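Local coordinates for glutamine amidotransferase domain-containing protein (Thermotoga maritima, PDB 1O1Y) that belongs to the glutamine amidotransferase family and probably releases ammonia from glutamine for transfer to an acceptor that is not established, at residues 102-107 / 152-157; 68-73 / 112-117; 161-166 / 173-178. One frame throughout, in Å; residues are numbered along the deposited sequence. Where two conformers were deposited one is given.

Interaction 1 of 3, residues 102-107 / 152-157; sequences GSQMLA and DTFDLP. With SO4 (sulfate ion), chain C.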
# COMPACT_ATOMS: atom_id res chain seq x y z
N GLY A 102 3.20 -4.84 0.09
CA GLY A 102 3.65 -4.26 -1.15
C GLY A 102 4.87 -3.38 -0.99
O GLY A 102 5.74 -3.40 -1.84
N SER A 103 4.89 -2.56 0.07
CA SER A 103 6.04 -1.68 0.31
C SER A 103 7.27 -2.50 0.69
O SER A 103 8.39 -2.15 0.31
CB SER A 103 5.74 -0.63 1.41
OG SER A 103 5.58 -1.22 2.71
N GLN A 104 7.07 -3.56 1.46
CA GLN A 104 8.17 -4.43 1.90
C GLN A 104 8.73 -5.22 0.72
O GLN A 104 9.94 -5.37 0.58
CB GLN A 104 7.64 -5.38 2.96
CG GLN A 104 7.32 -4.63 4.23
CD GLN A 104 6.46 -5.39 5.17
OE1 GLN A 104 6.11 -6.56 4.94
NE2 GLN A 104 6.10 -4.73 6.25
N MSE A 105 7.86 -5.67 -0.18
CA MSE A 105 8.31 -6.39 -1.38
C MSE A 105 9.10 -5.47 -2.28
O MSE A 105 10.10 -5.88 -2.87
CB MSE A 105 7.11 -7.00 -2.12
CG MSE A 105 6.46 -8.12 -1.30
SE MSE A 105 4.91 -8.87 -2.17
CE MSE A 105 5.77 -9.71 -3.67
N LEU A 106 8.66 -4.23 -2.40
CA LEU A 106 9.40 -3.25 -3.19
C LEU A 106 10.78 -3.00 -2.57
O LEU A 106 11.80 -2.96 -3.27
CB LEU A 106 8.62 -1.92 -3.30
CG LEU A 106 9.34 -0.77 -4.03
CD1 LEU A 106 9.67 -1.09 -5.48
CD2 LEU A 106 8.50 0.52 -3.95
N ALA A 107 10.83 -2.79 -1.26
CA ALA A 107 12.10 -2.58 -0.56
C ALA A 107 13.08 -3.73 -0.79
O ALA A 107 14.26 -3.53 -1.01
CB ALA A 107 11.87 -2.41 0.91
N ASP A 152 5.86 -6.26 10.48
CA ASP A 152 7.19 -6.22 9.85
C ASP A 152 7.50 -4.80 9.44
O ASP A 152 6.61 -3.95 9.25
CB ASP A 152 7.27 -7.12 8.63
CG ASP A 152 7.44 -8.60 8.96
OD1 ASP A 152 7.51 -9.01 10.17
OD2 ASP A 152 7.49 -9.45 8.03
N THR A 153 8.79 -4.56 9.29
CA THR A 153 9.31 -3.32 8.71
C THR A 153 10.50 -3.59 7.79
O THR A 153 10.76 -4.71 7.42
CB THR A 153 9.64 -2.31 9.89
OG1 THR A 153 9.90 -0.99 9.38
CG2 THR A 153 10.84 -2.72 10.65
N PHE A 154 11.20 -2.55 7.37
CA PHE A 154 12.28 -2.69 6.42
C PHE A 154 13.31 -1.59 6.61
O PHE A 154 13.04 -0.56 7.20
CB PHE A 154 11.73 -2.67 4.97
CG PHE A 154 10.81 -1.51 4.68
CD1 PHE A 154 9.44 -1.63 4.86
CD2 PHE A 154 11.31 -0.27 4.28
CE1 PHE A 154 8.60 -0.52 4.65
CE2 PHE A 154 10.48 0.82 4.06
CZ PHE A 154 9.13 0.70 4.25
N ASP A 155 14.50 -1.85 6.07
CA ASP A 155 15.54 -0.84 5.90
C ASP A 155 15.20 0.02 4.68
O ASP A 155 14.53 -0.42 3.76
CB ASP A 155 16.86 -1.49 5.64
CG ASP A 155 17.46 -2.11 6.88
OD1 ASP A 155 17.07 -1.71 8.01
OD2 ASP A 155 18.35 -3.00 6.80
N LEU A 156 15.68 1.25 4.67
CA LEU A 156 15.50 2.13 3.51
C LEU A 156 16.45 1.72 2.40
O LEU A 156 17.64 1.66 2.62
CB LEU A 156 15.79 3.58 3.93
CG LEU A 156 15.64 4.69 2.88
CD1 LEU A 156 14.19 4.85 2.54
CD2 LEU A 156 16.20 5.97 3.41
N PRO A 157 15.95 1.40 1.21
CA PRO A 157 16.85 1.01 0.14
C PRO A 157 17.81 2.14 -0.19
O PRO A 157 17.49 3.33 -0.06
CB PRO A 157 15.93 0.76 -1.04
CG PRO A 157 14.61 0.39 -0.45
CD PRO A 157 14.53 1.24 0.81
S SO4 C . 3.14 -8.20 8.69
O1 SO4 C . 2.30 -8.37 9.86
O2 SO4 C . 3.75 -6.86 8.54
O3 SO4 C . 2.25 -8.38 7.55
O4 SO4 C . 4.19 -9.23 8.60
O HOH W 1 7.26 -9.17 5.23
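Phe154 sets its ring against helix 102-107 and meets three of its residues obliquely. Ala107 CB lies 4.0 Å from Phe154 CG, and Gln104 CG is 3.7 Å from Phe154 CD1; Ser103 OG stands near CE1. The phenyl group reaches the helix with CG between the backbone N and the carbonyl carbon (chi1 50°). Farther along, Pro157 CG closes on Ala107 CA at 3.9 Å. Gln104, extended beyond CG, crosses both Phe154 and Asp152 at about a right angle. A water donates to Gln104 OE1 (2.9 Å) and to Asp152 OD2 (2.8 Å), whereas NE2 gives its hydrogen bond to Gln183 OE1. Replacing Gln104 with leucine would probably leave this water and Gln183 OE1 without their amide partner. Ser103 OG is hydrogen-bonded to the carbonyl O of Cys100, here oxidised to cysteinesulfonic acid; its Gly-x-Cys-x-Gly setting suggests the family's catalytic nucleophile, and the bond ties the helix to that turn. The contact is largely apolar around Phe154, apart from Ser103 OG, and polar towards Asp152. There a sulfate, probably from the crystallisation liquor, accepts from Asp152 N at 2.9 Å and from Gly151 N, which are likely to hold it despite the nearby Asp152 carboxylate.

Interaction 2 of 3, residues 68-73 / 112-117; sequences MGAYEE and ASVYRG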
# COMPACT_ATOMS: atom_id res chain seq x y z
N MSE A 68 1.53 -12.40 4.25
CA MSE A 68 2.68 -13.22 3.82
C MSE A 68 3.97 -12.46 4.15
O MSE A 68 4.00 -11.25 4.05
CB MSE A 68 2.68 -13.47 2.31
CG MSE A 68 1.48 -14.19 1.73
SE MSE A 68 0.23 -12.78 1.15
CE MSE A 68 -1.38 -13.83 1.35
N GLY A 69 5.02 -13.19 4.50
CA GLY A 69 6.32 -12.57 4.69
C GLY A 69 7.01 -12.39 3.35
O GLY A 69 6.84 -13.20 2.43
N ALA A 70 7.87 -11.37 3.25
CA ALA A 70 8.57 -11.07 2.02
C ALA A 70 9.54 -12.16 1.58
O ALA A 70 9.90 -12.19 0.43
CB ALA A 70 9.32 -9.73 2.15
N TYR A 71 10.02 -13.02 2.48
CA TYR A 71 10.93 -14.09 2.14
C TYR A 71 10.21 -15.43 2.08
O TYR A 71 10.87 -16.46 2.09
CB TYR A 71 12.05 -14.21 3.18
CG TYR A 71 12.85 -12.93 3.28
CD1 TYR A 71 12.68 -12.07 4.35
CD2 TYR A 71 13.72 -12.57 2.28
CE1 TYR A 71 13.40 -10.88 4.43
CE2 TYR A 71 14.47 -11.37 2.34
CZ TYR A 71 14.29 -10.55 3.43
OH TYR A 71 14.98 -9.40 3.51
N GLU A 72 8.88 -15.43 2.05
CA GLU A 72 8.16 -16.70 2.15
C GLU A 72 7.70 -17.23 0.78
O GLU A 72 6.57 -17.73 0.64
CB GLU A 72 6.98 -16.56 3.09
CG GLU A 72 7.42 -16.31 4.53
CD GLU A 72 6.26 -16.48 5.52
OE1 GLU A 72 6.42 -17.29 6.41
OE2 GLU A 72 5.20 -15.82 5.38
N GLU A 73 8.59 -17.18 -0.20
CA GLU A 73 8.26 -17.66 -1.54
C GLU A 73 7.97 -19.15 -1.63
O GLU A 73 7.19 -19.55 -2.49
CB GLU A 73 9.36 -17.36 -2.56
CG GLU A 73 9.46 -15.88 -2.85
CD GLU A 73 10.72 -15.27 -2.27
OE1 GLU A 73 11.00 -15.51 -1.05
OE2 GLU A 73 11.42 -14.57 -3.07
N ALA A 112 16.92 -4.02 0.10
CA ALA A 112 16.85 -3.76 1.55
C ALA A 112 16.27 -4.96 2.28
O ALA A 112 15.45 -5.66 1.74
CB ALA A 112 15.98 -2.56 1.83
N SER A 113 16.70 -5.15 3.52
CA SER A 113 16.19 -6.21 4.37
C SER A 113 14.79 -5.86 4.86
O SER A 113 14.47 -4.69 5.12
CB SER A 113 17.13 -6.46 5.57
OG SER A 113 18.42 -6.89 5.18
N VAL A 114 13.99 -6.90 5.01
CA VAL A 114 12.70 -6.84 5.65
C VAL A 114 12.74 -7.76 6.88
O VAL A 114 13.35 -8.84 6.86
CB VAL A 114 11.61 -7.35 4.66
CG1 VAL A 114 10.24 -7.45 5.32
CG2 VAL A 114 11.64 -6.48 3.42
N TYR A 115 12.10 -7.32 7.95
CA TYR A 115 12.21 -8.02 9.22
C TYR A 115 11.15 -7.62 10.20
O TYR A 115 10.49 -6.60 10.03
CB TYR A 115 13.56 -7.78 9.88
CG TYR A 115 14.00 -6.32 9.83
CD1 TYR A 115 13.62 -5.42 10.82
CD2 TYR A 115 14.82 -5.86 8.79
CE1 TYR A 115 14.01 -4.09 10.78
CE2 TYR A 115 15.23 -4.53 8.74
CZ TYR A 115 14.83 -3.64 9.74
OH TYR A 115 15.24 -2.32 9.70
N ARG A 116 10.99 -8.46 11.21
CA ARG A 116 10.01 -8.21 12.27
C ARG A 116 10.37 -6.94 13.01
O ARG A 116 11.52 -6.76 13.42
CB ARG A 116 9.94 -9.39 13.26
CG ARG A 116 8.71 -9.35 14.20
CD ARG A 116 8.68 -10.47 15.21
NE ARG A 116 9.76 -10.31 16.18
CZ ARG A 116 9.70 -9.59 17.30
NH1 ARG A 116 8.58 -8.94 17.64
NH2 ARG A 116 10.76 -9.52 18.10
N GLY A 117 9.38 -6.05 13.16
CA GLY A 117 9.57 -4.84 13.91
C GLY A 117 9.88 -5.09 15.37
O GLY A 117 9.27 -5.96 16.00
O HOH W 2 15.87 -8.35 1.33
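The Tyr71 ring turns an edge towards strand 114-116, with Val114 O lying in the ring plane 3.2 Å from Tyr71 CE1. The carbonyl therefore meets the rim of the ring, not a face. Tyr71 CG is anti to its own carbonyl carbon (chi1 -59°), which starts the ring off beside the backbone N. The same ring carbon also rests against the valine side chain, Tyr71 CE1 standing 4.0 Å from Val114 CB. At the end of the ring the phenol oxygen takes up the polar part of the contact: Val114 N donates to Tyr71 OH at 3.1 Å in a nearly straight bond, with an N-H...O angle of 167°. A water lies 2.6 Å from Tyr71 OH and donates to Ala112 O at 2.8 Å, extending the attachment to the residues just ahead of the strand. Tyr71 thus touches both N and O of Val114, one with its hydroxyl and the other with its ring edge. Beside it Ala70 points its methyl group at the valine, Ala70 CB approaching Val114 CG1 to 4.0 Å.

The loop that presents these two residues is a type I beta turn from Gly69 to Glu72, closed by Glu72 N donating to Gly69 O. The Glu72 side chain folds back across the turn, and Gly69 N donates to its OE2 at 2.8 Å. This bond meets OE2 on the anti side, 28° out of the carboxylate plane.

In the chain the turn follows strand 60-63 and precedes helix 78-92. Lys108 of helix 102-109 donates to Ala70 O in the turn and forms a salt bridge with Glu73, just after it. Val114 also touches Gln104 of that helix and Phe154 of strand 152-154, the antiparallel partner of strand 114-116. Its side chain consequently sits where loop, helix and two-stranded sheet converge.

Interaction 3 of 3, residues 161-166 / 173-178; sequences TRVFTS and GFVYGK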
# COMPACT_ATOMS: atom_id res chain seq x y z
N THR A 161 14.46 7.57 -1.43
CA THR A 161 14.22 8.71 -0.55
C THR A 161 13.21 8.36 0.48
O THR A 161 12.12 7.94 0.14
CB THR A 161 13.70 9.87 -1.40
OG1 THR A 161 14.74 10.20 -2.31
CG2 THR A 161 13.51 11.13 -0.56
N ARG A 162 13.54 8.52 1.76
CA ARG A 162 12.52 8.37 2.80
C ARG A 162 11.55 9.55 2.73
O ARG A 162 11.99 10.69 2.65
CB ARG A 162 13.14 8.39 4.19
CG ARG A 162 12.12 8.10 5.31
CD ARG A 162 12.71 8.10 6.72
NE ARG A 162 13.69 7.03 6.90
CZ ARG A 162 15.01 7.16 6.94
NH1 ARG A 162 15.65 8.34 6.87
NH2 ARG A 162 15.73 6.04 7.07
N VAL A 163 10.27 9.24 2.71
CA VAL A 163 9.23 10.27 2.68
C VAL A 163 8.43 10.31 3.99
O VAL A 163 7.94 11.39 4.36
CB VAL A 163 8.31 10.10 1.45
CG1 VAL A 163 7.19 11.17 1.42
CG2 VAL A 163 9.15 10.28 0.19
N PHE A 164 8.24 9.17 4.62
CA PHE A 164 7.57 9.11 5.90
C PHE A 164 8.35 8.34 6.96
O PHE A 164 8.93 7.28 6.69
CB PHE A 164 6.17 8.50 5.79
CG PHE A 164 5.22 9.29 4.91
CD1 PHE A 164 4.49 10.38 5.43
CD2 PHE A 164 5.10 8.98 3.58
CE1 PHE A 164 3.64 11.12 4.63
CE2 PHE A 164 4.25 9.74 2.79
CZ PHE A 164 3.53 10.81 3.31
N THR A 165 8.24 8.84 8.17
CA THR A 165 8.75 8.18 9.36
C THR A 165 7.69 8.11 10.45
O THR A 165 6.58 8.55 10.28
CB THR A 165 10.03 8.91 9.81
OG1 THR A 165 10.76 8.12 10.77
CG2 THR A 165 9.71 10.21 10.53
N SER A 166 8.06 7.54 11.60
CA SER A 166 7.18 7.48 12.74
C SER A 166 7.98 7.30 14.01
O SER A 166 9.17 6.99 14.00
CB SER A 166 6.18 6.35 12.62
OG SER A 166 6.81 5.06 12.65
N GLY A 173 7.59 5.14 4.72
CA GLY A 173 7.29 5.34 3.31
C GLY A 173 8.52 5.88 2.56
O GLY A 173 9.36 6.58 3.15
N PHE A 174 8.65 5.49 1.29
CA PHE A 174 9.79 5.87 0.49
C PHE A 174 9.40 5.95 -0.96
O PHE A 174 8.39 5.44 -1.36
CB PHE A 174 10.97 4.91 0.71
CG PHE A 174 10.71 3.51 0.21
CD1 PHE A 174 10.11 2.56 1.03
CD2 PHE A 174 11.04 3.16 -1.09
CE1 PHE A 174 9.88 1.28 0.56
CE2 PHE A 174 10.82 1.85 -1.56
CZ PHE A 174 10.23 0.92 -0.73
N VAL A 175 10.26 6.60 -1.72
CA VAL A 175 10.10 6.74 -3.16
C VAL A 175 11.44 6.41 -3.84
O VAL A 175 12.54 6.73 -3.34
CB VAL A 175 9.66 8.17 -3.56
CG1 VAL A 175 9.70 8.37 -5.08
CG2 VAL A 175 8.30 8.50 -3.01
N TYR A 176 11.34 5.74 -4.97
CA TYR A 176 12.47 5.41 -5.84
C TYR A 176 11.97 5.55 -7.26
O TYR A 176 11.20 4.73 -7.72
CB TYR A 176 12.95 3.98 -5.58
CG TYR A 176 14.03 3.51 -6.54
CD1 TYR A 176 15.34 3.87 -6.36
CD2 TYR A 176 13.71 2.73 -7.64
CE1 TYR A 176 16.31 3.45 -7.28
CE2 TYR A 176 14.67 2.31 -8.53
CZ TYR A 176 15.96 2.68 -8.34
OH TYR A 176 16.94 2.27 -9.23
N GLY A 177 12.35 6.63 -7.93
CA GLY A 177 11.89 6.89 -9.29
C GLY A 177 10.40 7.13 -9.26
O GLY A 177 9.91 7.96 -8.48
N LYS A 178 9.66 6.35 -10.05
CA LYS A 178 8.21 6.37 -10.05
C LYS A 178 7.56 5.32 -9.17
O LYS A 178 6.32 5.13 -9.21
CB LYS A 178 7.73 6.26 -11.47
CG LYS A 178 8.17 7.50 -12.26
CD LYS A 178 8.35 7.21 -13.73
CE LYS A 178 7.07 7.23 -14.53
NZ LYS A 178 7.36 7.23 -16.04
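Strands 161-165 and 173-176 run antiparallel at 160°, Thr161 and Val175 forming a hydrogen-bonded pair, Arg162 and Phe174 a non-hydrogen-bonded one, before a classic beta bulge sets both Val163 and Phe164 opposite Gly173. Phe164 lays its ring edge near Gly173 CA, and a beta carbon at that glycine would clash with Phe164 CD2. The bulge holds the two residues together there: Gly173 O accepts twice, from Val163 N at 2.8 Å and from Phe164 N at 3.2 Å. Both donors stand above its carbonyl plane, on the same face. Gly173 N returns a bond to Phe164 O at 3.2 Å, closing the hydrogen-bonded pair with a bent N-H...O angle of 135°.

On the face carrying Arg162 and Phe174, Phe174 CB approaches Thr161 O to 3.3 Å, and Phe174 CG lies between its backbone N and carbonyl carbon (chi1 66°). Arg162 NE turns to Asn171 OD1. Ahead of the bulge, Thr161 N donates to Val175 O at 2.8 Å, and Val175 N returns a bond to Thr161 O at 3.0 Å.

The hairpin lies inside the large mixed sheet, flanked by strands 125-130 and 179-182. The Phe164 ring makes edge-to-face contacts with Phe137 and Phe184; Phe174, on the other face, reaches Leu106 and Ala107 of helix 102-109.

In the fold
From the N terminus, the loop at 68-73 comes first and is joined to 112-117 after the chain has passed through helices 78-92 and 102-109. Interaction 1 opens within that loop, at 102-107, and closes later at 152-157, so interactions 1 and 2 cross. They meet directly, because strands 114-116 and 152-154 pair as a small antiparallel sheet and Tyr115 OH is hydrogen-bonded to Asp155 OD1. Interaction 3 follows in series as a local hairpin, closed across six intervening residues in the main sheet. It touches interaction 1 where the rings of Phe174 and Phe154 meet, but does not reach interaction 2, whose centre is about 18 Å from its own.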